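Long-range contacts in DNA ligase (Archaeoglobus fulgidus, PDB 3GDE), which probably seals nicks in double-stranded DNA during replication, recombination and repair, using ATP through a covalent enzyme-AMP intermediate and releasing AMP and diphosphate: residues Phe313-Leu317 and Arg529-Asp533; His444-Phe449 and Leu476-Thr480; Met482-Leu486 and Phe497-Phe503. Numbering follows the deposited sequence.

Interaction 1 (Phe313-Leu317 and Arg529-Asp533). With PO4 (phosphate ion), chain D.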
loop_
_atom_site.group_PDB
_atom_site.type_symbol
_atom_site.label_atom_id
_atom_site.label_comp_id
_atom_site.label_asym_id
_atom_site.label_seq_id
_atom_site.Cartn_x
_atom_site.Cartn_y
_atom_site.Cartn_z
ATOM N N PHE A 313 4.801 -18.207 5.523
ATOM C CA PHE A 313 4.396 -17.269 4.464
ATOM C C PHE A 313 5.510 -16.385 3.897
ATOM O O PHE A 313 5.427 -15.962 2.748
ATOM C CB PHE A 313 3.213 -16.402 4.919
ATOM C CG PHE A 313 3.602 -15.260 5.803
ATOM C CD1 PHE A 313 3.719 -13.976 5.282
ATOM C CD2 PHE A 313 3.860 -15.465 7.155
ATOM C CE1 PHE A 313 4.088 -12.909 6.093
ATOM C CE2 PHE A 313 4.232 -14.404 7.977
ATOM C CZ PHE A 313 4.343 -13.124 7.444
ATOM N N GLN A 314 6.533 -16.093 4.696
ATOM C CA GLN A 314 7.616 -15.218 4.235
ATOM C C GLN A 314 8.442 -15.875 3.124
ATOM O O GLN A 314 9.177 -15.200 2.410
ATOM C CB GLN A 314 8.505 -14.734 5.395
ATOM C CG GLN A 314 9.467 -15.786 5.987
ATOM C CD GLN A 314 8.854 -16.625 7.103
ATOM O OE1 GLN A 314 9.555 -17.399 7.742
ATOM N NE2 GLN A 314 7.555 -16.470 7.348
ATOM N N HIS A 315 8.294 -17.192 2.984
ATOM C CA HIS A 315 8.833 -17.924 1.844
ATOM C C HIS A 315 8.106 -17.547 0.551
ATOM O O HIS A 315 8.746 -17.367 -0.484
ATOM C CB HIS A 315 8.772 -19.437 2.088
ATOM C CG HIS A 315 9.785 -19.933 3.072
ATOM N ND1 HIS A 315 10.489 -21.103 2.889
ATOM C CD2 HIS A 315 10.217 -19.417 4.249
ATOM C CE1 HIS A 315 11.306 -21.288 3.913
ATOM N NE2 HIS A 315 11.160 -20.280 4.752
ATOM N N VAL A 316 6.778 -17.428 0.609
ATOM C CA VAL A 316 6.011 -16.912 -0.533
ATOM C C VAL A 316 6.444 -15.470 -0.849
ATOM O O VAL A 316 6.567 -15.096 -2.017
ATOM C CB VAL A 316 4.472 -16.965 -0.313
ATOM C CG1 VAL A 316 3.742 -16.471 -1.555
ATOM C CG2 VAL A 316 4.000 -18.379 0.042
ATOM N N LEU A 317 6.690 -14.677 0.195
ATOM C CA LEU A 317 7.123 -13.295 0.015
ATOM C C LEU A 317 8.459 -13.204 -0.724
ATOM O O LEU A 317 8.637 -12.312 -1.547
ATOM C CB LEU A 317 7.170 -12.532 1.355
ATOM C CG LEU A 317 5.848 -12.297 2.106
ATOM C CD1 LEU A 317 6.092 -11.524 3.403
ATOM C CD2 LEU A 317 4.772 -11.599 1.237
ATOM N N ARG A 529 10.338 -8.918 10.887
ATOM C CA ARG A 529 11.080 -8.681 9.646
ATOM C C ARG A 529 10.731 -7.347 8.982
ATOM O O ARG A 529 9.687 -6.743 9.261
ATOM C CB ARG A 529 10.836 -9.810 8.644
ATOM C CG ARG A 529 9.401 -9.922 8.163
ATOM C CD ARG A 529 9.221 -11.218 7.395
ATOM N NE ARG A 529 8.125 -11.984 7.974
ATOM C CZ ARG A 529 8.264 -13.033 8.784
ATOM N NH1 ARG A 529 9.455 -13.509 9.114
ATOM N NH2 ARG A 529 7.183 -13.619 9.249
ATOM N N LEU A 530 11.608 -6.920 8.073
ATOM C CA LEU A 530 11.349 -5.788 7.198
ATOM C C LEU A 530 10.312 -6.202 6.156
ATOM O O LEU A 530 10.443 -7.252 5.549
ATOM C CB LEU A 530 12.652 -5.359 6.498
ATOM C CG LEU A 530 12.661 -4.261 5.423
ATOM C CD1 LEU A 530 12.424 -2.858 6.010
ATOM C CD2 LEU A 530 13.985 -4.299 4.683
ATOM N N ARG A 531 9.289 -5.380 5.943
ATOM C CA ARG A 531 8.303 -5.694 4.911
ATOM C C ARG A 531 8.472 -4.827 3.659
ATOM O O ARG A 531 7.893 -3.751 3.539
ATOM C CB ARG A 531 6.872 -5.661 5.469
ATOM C CG ARG A 531 6.627 -6.696 6.581
ATOM C CD ARG A 531 6.694 -8.151 6.062
ATOM N NE ARG A 531 5.594 -8.439 5.145
ATOM C CZ ARG A 531 4.405 -8.919 5.506
ATOM N NH1 ARG A 531 4.149 -9.219 6.779
ATOM N NH2 ARG A 531 3.479 -9.123 4.579
ATOM N N ASP A 532 9.287 -5.317 2.730
ATOM C CA ASP A 532 9.472 -4.653 1.435
ATOM C C ASP A 532 8.212 -4.705 0.577
ATOM O O ASP A 532 8.008 -3.841 -0.273
ATOM C CB ASP A 532 10.646 -5.269 0.665
ATOM C CG ASP A 532 11.993 -4.810 1.196
ATOM O OD1 ASP A 532 12.083 -3.653 1.679
ATOM O OD2 ASP A 532 12.963 -5.604 1.114
ATOM N N ASP A 533 7.375 -5.714 0.812
ATOM C CA ASP A 533 6.099 -5.855 0.104
ATOM C C ASP A 533 5.074 -4.768 0.489
ATOM O O ASP A 533 3.962 -4.737 -0.053
ATOM C CB ASP A 533 5.513 -7.263 0.333
ATOM C CG ASP A 533 5.285 -7.581 1.811
ATOM O OD1 ASP A 533 6.237 -7.426 2.611
ATOM O OD2 ASP A 533 4.154 -8.001 2.174
HETATM P P PO4 D . 0.360 -9.720 6.656
HETATM O O1 PO4 D . 0.909 -10.135 5.312
HETATM O O2 PO4 D . -0.598 -10.781 7.153
HETATM O O3 PO4 D . 1.495 -9.594 7.651
HETATM O O4 PO4 D . -0.367 -8.400 6.513
#
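This contact lies in the cleft between the adenylation and OB-fold domains, beside the probable ATP site. Phe313 and Asp533 have side chains about 7 Å from those of Glu301 and Arg272, respectively, both predicted to bind ATP. Residues 313-317 of helix 313-321 meet 529-533, on strand 526-530 and the following loop. Phe313 CE2 is 3.3 Å from Arg529 NH2, and Phe313 CE1 3.8 Å from Arg531 NH1. Gln314 NE2 packs over a face of the Arg529 guanidinium (3.4 Å from NH2, no hydrogen bond), and Leu317 CD1 over a face of that of Arg531, 3.6 Å from NE. With no direct hydrogen bond, this interface is consistent with the closed conformation of a ligase whose OB domain moves. Asp533 holds Arg531 in a two-pronged salt bridge, NE to OD1 2.8 Å and NH2 to OD2 2.7 Å. Its NH1/NH2 edge binds a phosphate ion, probably from the crystallisation liquor (NH1 to O3 2.8 Å, NH2 to O1 2.9 Å). Both arginines salt-bridge Glu504, and Lys534 hydrogen-bonds the phosphate.

Interaction 2 (His444-Phe449 and Leu476-Thr480)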
loop_
_atom_site.group_PDB
_atom_site.type_symbol
_atom_site.label_atom_id
_atom_site.label_comp_id
_atom_site.label_asym_id
_atom_site.label_seq_id
_atom_site.Cartn_x
_atom_site.Cartn_y
_atom_site.Cartn_z
ATOM N N HIS A 444 28.100 2.545 15.315
ATOM C CA HIS A 444 27.985 2.626 13.853
ATOM C C HIS A 444 26.668 2.038 13.314
ATOM O O HIS A 444 26.427 2.054 12.105
ATOM C CB HIS A 444 29.188 1.938 13.193
ATOM C CG HIS A 444 29.287 0.475 13.501
ATOM N ND1 HIS A 444 29.654 0.000 14.741
ATOM C CD2 HIS A 444 29.063 -0.617 12.731
ATOM C CE1 HIS A 444 29.650 -1.323 14.724
ATOM N NE2 HIS A 444 29.297 -1.721 13.515
ATOM N N TRP A 445 25.832 1.524 14.215
ATOM C CA TRP A 445 24.521 0.996 13.857
ATOM C C TRP A 445 23.393 1.731 14.563
ATOM O O TRP A 445 23.538 2.160 15.710
ATOM C CB TRP A 445 24.394 -0.482 14.235
ATOM C CG TRP A 445 25.267 -1.428 13.484
ATOM C CD1 TRP A 445 25.659 -1.330 12.180
ATOM C CD2 TRP A 445 25.829 -2.651 13.985
ATOM N NE1 TRP A 445 26.454 -2.402 11.847
ATOM C CE2 TRP A 445 26.568 -3.231 12.932
ATOM C CE3 TRP A 445 25.789 -3.305 15.226
ATOM C CZ2 TRP A 445 27.264 -4.437 13.080
ATOM C CZ3 TRP A 445 26.485 -4.504 15.372
ATOM C CH2 TRP A 445 27.210 -5.056 14.300
ATOM N N LEU A 446 22.261 1.847 13.875
ATOM C CA LEU A 446 21.001 2.155 14.539
ATOM C C LEU A 446 20.628 0.949 15.404
ATOM O O LEU A 446 20.788 -0.195 14.974
ATOM C CB LEU A 446 19.910 2.439 13.512
ATOM C CG LEU A 446 20.095 3.685 12.647
ATOM C CD1 LEU A 446 19.201 3.581 11.427
ATOM C CD2 LEU A 446 19.820 4.972 13.433
ATOM N N SER A 447 20.166 1.202 16.624
ATOM C CA SER A 447 19.869 0.118 17.566
ATOM C C SER A 447 18.384 0.024 17.916
ATOM O O SER A 447 17.895 -1.042 18.304
ATOM C CB SER A 447 20.693 0.284 18.846
ATOM O OG SER A 447 20.286 1.435 19.571
ATOM N N SER A 448 17.683 1.145 17.748
ATOM C CA SER A 448 16.304 1.330 18.195
ATOM C C SER A 448 15.493 2.088 17.130
ATOM O O SER A 448 16.037 2.969 16.462
ATOM C CB SER A 448 16.342 2.145 19.474
ATOM O OG SER A 448 15.088 2.174 20.078
ATOM N N PHE A 449 14.204 1.764 16.991
ATOM C CA PHE A 449 13.365 2.283 15.884
ATOM C C PHE A 449 11.985 2.740 16.339
ATOM O O PHE A 449 11.286 2.019 17.038
ATOM C CB PHE A 449 13.220 1.240 14.761
ATOM C CG PHE A 449 14.527 0.699 14.264
ATOM C CD1 PHE A 449 15.092 -0.438 14.844
ATOM C CD2 PHE A 449 15.211 1.328 13.226
ATOM C CE1 PHE A 449 16.318 -0.945 14.389
ATOM C CE2 PHE A 449 16.444 0.828 12.767
ATOM C CZ PHE A 449 16.995 -0.307 13.347
ATOM N N LEU A 476 20.862 -5.126 11.784
ATOM C CA LEU A 476 21.229 -3.743 12.121
ATOM C C LEU A 476 22.182 -3.112 11.110
ATOM O O LEU A 476 22.074 -1.933 10.824
ATOM C CB LEU A 476 21.804 -3.645 13.542
ATOM C CG LEU A 476 20.859 -4.032 14.690
ATOM C CD1 LEU A 476 21.542 -3.903 16.056
ATOM C CD2 LEU A 476 19.548 -3.224 14.640
ATOM N N GLU A 477 23.106 -3.906 10.579
ATOM C CA GLU A 477 24.003 -3.466 9.514
ATOM C C GLU A 477 23.184 -3.039 8.307
ATOM O O GLU A 477 23.356 -1.935 7.792
ATOM C CB GLU A 477 24.960 -4.596 9.093
ATOM C CG GLU A 477 26.201 -4.751 9.955
ATOM C CD GLU A 477 26.897 -6.107 9.789
ATOM O OE1 GLU A 477 26.998 -6.605 8.636
ATOM O OE2 GLU A 477 27.349 -6.671 10.818
ATOM N N GLU A 478 22.292 -3.930 7.876
ATOM C CA GLU A 478 21.489 -3.740 6.669
ATOM C C GLU A 478 20.502 -2.576 6.790
ATOM O O GLU A 478 20.333 -1.808 5.848
ATOM C CB GLU A 478 20.762 -5.038 6.306
ATOM C CG GLU A 478 21.700 -6.173 5.887
ATOM C CD GLU A 478 21.028 -7.551 5.880
ATOM O OE1 GLU A 478 20.477 -7.980 6.931
ATOM O OE2 GLU A 478 21.063 -8.219 4.817
ATOM N N LEU A 479 19.873 -2.447 7.955
ATOM C CA LEU A 479 18.857 -1.427 8.191
ATOM C C LEU A 479 19.461 -0.038 8.339
ATOM O O LEU A 479 18.841 0.955 7.941
ATOM C CB LEU A 479 18.023 -1.768 9.426
ATOM C CG LEU A 479 17.122 -3.000 9.334
ATOM C CD1 LEU A 479 16.563 -3.319 10.707
ATOM C CD2 LEU A 479 16.004 -2.840 8.285
ATOM N N THR A 480 20.659 0.015 8.926
ATOM C CA THR A 480 21.442 1.248 9.040
ATOM C C THR A 480 21.806 1.780 7.647
ATOM O O THR A 480 21.688 2.981 7.387
ATOM C CB THR A 480 22.732 1.038 9.895
ATOM O OG1 THR A 480 22.373 0.668 11.236
ATOM C CG2 THR A 480 23.598 2.312 9.928
#
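Helix 476-480 lies across strand 446-449 at 76°, with the axes 8.4 Å apart at closest approach. Its Leu476 is the main bump. The side chain fits between Trp445 and Phe449: Leu476 CB is 4.1 Å from Trp445 CG, and Leu476 CD2 is 4.0 Å from Phe449 CE1, at the ring edge. The same CD2 sits 3.3 Å from Leu446 O. One face of the indole lies over the helix backbone at Leu476 and Glu477, and the Glu477 CG methylene is 3.0 Å from Trp445 NE1, a tight approach. Leu479 fills the space by the tip of Phe449, with its CD1 4.0 Å from Phe449 CZ. Thr480 comes in close where the strand starts. Its CG2 packs 3.6 Å from His444 O, and its OG1 accepts a hydrogen bond from Leu446 N at 2.9 Å. Thr480 OG1 donates in turn to Leu476 O at 2.7 Å, so one hydroxyl joins the strand backbone to the helix. Ser447 and Ser448 form a classic beta bulge opposite Glu436. Within the OB-fold domain, strand 446-454 runs between strands 428-437 and 461-467, and helix 473-483 packs on this curled sheet, with Phe471 beside Leu476, Leu479 and Phe449.

Interaction 3 (Met482-Leu486 and Phe497-Phe503); sequences MFRPL and FIPKYVF
Phe483 is the apolar centre. Its ring (chi1 -91°, between wells; chi2 -41°) stacks face to face on Phe497 (chi1 m, chi2 114°), centroids 4.2 Å apart, planes at 13°. Tyr501 (chi1 m, chi2 113°) turns its edge to the Phe483 face in an offset edge-to-face pair, centroids 5.7 Å apart, planes at 75°. Phe503 CZ lies at the Phe483 edge, 4.0 Å from Phe483 CE2. Met482 (chi p, t, p) puts SD over the Tyr501 face, 4.1 Å from the centroid, 9° off the normal, a Met-aromatic contact. Leu486 (m, t) sets CD1 3.6 Å from Tyr501 CE1 and Lys500 CB. Residues 482-483 are helical; 484-486 form a 3-10 turn, Leu486 N bonded to Phe483 O at 2.9 Å. Residues 497-503 are extended except Lys500 (phi/psi -158/-56°), with strand at 502-503. The segments come closest at Leu486 and Phe497, CA atoms 5.2 Å apart. There Leu486 O accepts from Ile498 N at 3.1 Å and meets Phe497 CA at 3.3 Å (CA-H...O). At the polar edge a water donates to Met482 O (2.6 Å) and bonds Tyr501 OH (2.7 Å). This is the aromatic core of an OB-fold domain, helix end against curled antiparallel sheet.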
loop_
_atom_site.group_PDB
_atom_site.type_symbol
_atom_site.label_atom_id
_atom_site.label_comp_id
_atom_site.label_asym_id
_atom_site.label_seq_id
_atom_site.Cartn_x
_atom_site.Cartn_y
_atom_site.Cartn_z
ATOM N N MET A 482 20.259 1.200 4.765
ATOM C CA MET A 482 19.082 1.652 4.029
ATOM C C MET A 482 18.382 2.876 4.629
ATOM O O MET A 482 17.639 3.557 3.929
ATOM C CB MET A 482 18.103 0.503 3.750
ATOM C CG MET A 482 17.235 0.053 4.914
ATOM S SD MET A 482 16.225 -1.342 4.370
ATOM C CE MET A 482 17.444 -2.654 4.357
ATOM N N PHE A 483 18.659 3.171 5.898
ATOM C CA PHE A 483 18.042 4.304 6.603
ATOM C C PHE A 483 18.856 5.574 6.595
ATOM O O PHE A 483 18.300 6.673 6.652
ATOM C CB PHE A 483 17.822 3.965 8.062
ATOM C CG PHE A 483 16.505 3.372 8.342
ATOM C CD1 PHE A 483 15.366 3.860 7.714
ATOM C CD2 PHE A 483 16.391 2.344 9.274
ATOM C CE1 PHE A 483 14.142 3.324 7.983
ATOM C CE2 PHE A 483 15.174 1.797 9.563
ATOM C CZ PHE A 483 14.038 2.277 8.910
ATOM N N ARG A 484 20.176 5.405 6.590
ATOM C CA ARG A 484 21.120 6.519 6.598
ATOM C C ARG A 484 20.742 7.663 5.630
ATOM O O ARG A 484 20.655 8.807 6.066
ATOM C CB ARG A 484 22.557 6.016 6.369
ATOM C CG ARG A 484 23.619 7.084 6.573
ATOM C CD ARG A 484 25.040 6.519 6.459
ATOM N NE ARG A 484 25.626 6.267 7.778
ATOM C CZ ARG A 484 26.038 5.081 8.219
ATOM N NH1 ARG A 484 25.945 3.995 7.450
ATOM N NH2 ARG A 484 26.555 4.987 9.439
ATOM N N PRO A 485 20.493 7.355 4.328
ATOM C CA PRO A 485 20.150 8.425 3.362
ATOM C C PRO A 485 18.870 9.188 3.706
ATOM O O PRO A 485 18.688 10.324 3.267
ATOM C CB PRO A 485 19.940 7.665 2.051
ATOM C CG PRO A 485 20.624 6.361 2.234
ATOM C CD PRO A 485 20.514 6.028 3.678
ATOM N N LEU A 486 18.006 8.557 4.496
ATOM C CA LEU A 486 16.693 9.099 4.812
ATOM C C LEU A 486 16.688 9.947 6.079
ATOM O O LEU A 486 15.627 10.419 6.487
ATOM C CB LEU A 486 15.663 7.964 4.937
ATOM C CG LEU A 486 15.514 6.944 3.798
ATOM C CD1 LEU A 486 14.323 6.044 4.092
ATOM C CD2 LEU A 486 15.352 7.601 2.415
ATOM N N PHE A 497 13.361 9.896 10.213
ATOM C CA PHE A 497 13.442 9.466 8.819
ATOM C C PHE A 497 12.290 9.978 7.974
ATOM O O PHE A 497 11.192 10.216 8.479
ATOM C CB PHE A 497 13.442 7.933 8.714
ATOM C CG PHE A 497 14.474 7.270 9.554
ATOM C CD1 PHE A 497 14.098 6.467 10.617
ATOM C CD2 PHE A 497 15.826 7.458 9.296
ATOM C CE1 PHE A 497 15.053 5.856 11.409
ATOM C CE2 PHE A 497 16.787 6.852 10.089
ATOM C CZ PHE A 497 16.403 6.053 11.145
ATOM N N ILE A 498 12.572 10.144 6.681
ATOM C CA ILE A 498 11.551 10.168 5.632
ATOM C C ILE A 498 10.798 8.836 5.710
ATOM O O ILE A 498 11.408 7.782 5.578
ATOM C CB ILE A 498 12.193 10.291 4.222
ATOM C CG1 ILE A 498 12.882 11.642 4.046
ATOM C CG2 ILE A 498 11.157 10.048 3.108
ATOM C CD1 ILE A 498 14.019 11.604 3.053
ATOM N N PRO A 499 9.479 8.881 5.964
ATOM C CA PRO A 499 8.687 7.646 6.028
ATOM C C PRO A 499 8.777 6.847 4.720
ATOM O O PRO A 499 8.537 7.392 3.645
ATOM C CB PRO A 499 7.259 8.142 6.285
ATOM C CG PRO A 499 7.284 9.623 6.031
ATOM C CD PRO A 499 8.680 10.083 6.252
ATOM N N LYS A 500 9.146 5.575 4.823
ATOM C CA LYS A 500 9.512 4.782 3.656
ATOM C C LYS A 500 9.375 3.281 3.952
ATOM O O LYS A 500 8.656 2.553 3.271
ATOM C CB LYS A 500 10.959 5.111 3.265
ATOM C CG LYS A 500 11.239 5.219 1.785
ATOM C CD LYS A 500 11.792 3.953 1.213
ATOM C CE LYS A 500 12.828 4.261 0.146
ATOM N NZ LYS A 500 12.788 3.257 -0.953
ATOM N N TYR A 501 10.053 2.836 4.997
ATOM C CA TYR A 501 10.144 1.408 5.278
ATOM C C TYR A 501 9.134 0.964 6.322
ATOM O O TYR A 501 8.789 1.715 7.235
ATOM C CB TYR A 501 11.581 1.032 5.654
ATOM C CG TYR A 501 12.556 1.255 4.513
ATOM C CD1 TYR A 501 13.548 2.238 4.598
ATOM C CD2 TYR A 501 12.461 0.509 3.334
ATOM C CE1 TYR A 501 14.432 2.462 3.551
ATOM C CE2 TYR A 501 13.341 0.719 2.269
ATOM C CZ TYR A 501 14.327 1.700 2.384
ATOM O OH TYR A 501 15.219 1.911 1.335
ATOM N N VAL A 502 8.640 -0.254 6.151
ATOM C CA VAL A 502 7.640 -0.819 7.046
ATOM C C VAL A 502 8.214 -2.083 7.710
ATOM O O VAL A 502 8.754 -2.955 7.026
ATOM C CB VAL A 502 6.318 -1.136 6.259
ATOM C CG1 VAL A 502 5.356 -1.983 7.086
ATOM C CG2 VAL A 502 5.648 0.167 5.788
ATOM N N PHE A 503 8.111 -2.164 9.037
ATOM C CA PHE A 503 8.526 -3.366 9.774
ATOM C C PHE A 503 7.305 -4.193 10.143
ATOM O O PHE A 503 6.272 -3.631 10.499
ATOM C CB PHE A 503 9.221 -3.010 11.098
ATOM C CG PHE A 503 10.614 -2.461 10.959
ATOM C CD1 PHE A 503 11.272 -2.438 9.734
ATOM C CD2 PHE A 503 11.283 -1.981 12.091
ATOM C CE1 PHE A 503 12.556 -1.933 9.624
ATOM C CE2 PHE A 503 12.577 -1.481 11.997
ATOM C CZ PHE A 503 13.216 -1.451 10.762
HETATM O O HOH W 1 17.318 3.658 1.313
#

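How the interactions relate
Interactions 2 and 3 are buried core contacts of the OB-fold domain, about 11 Å apart between centres, and both use helix 473-483. Their apolar side chains form one continuous core: Phe449 CE2 is 3.6 Å from Phe483 CE2, and Leu446 CD1 is 3.7 Å from Phe497 CZ. Interaction 1 is a surface contact that joins two domains. It is also the smallest, burying 265 Å² against 442 and 532 Å². Arginines, an aspartate and phosphate dominate there, whereas packed rings and leucines fill the other two. All three reach the same sheet. Leu530 CD1 is 4.2 Å from Leu479 CD2, Leu530 CD2 is 3.7 Å from Met482 SD, and Arg531 N lies 2.7 Å from Val502 O, a probable hydrogen bond.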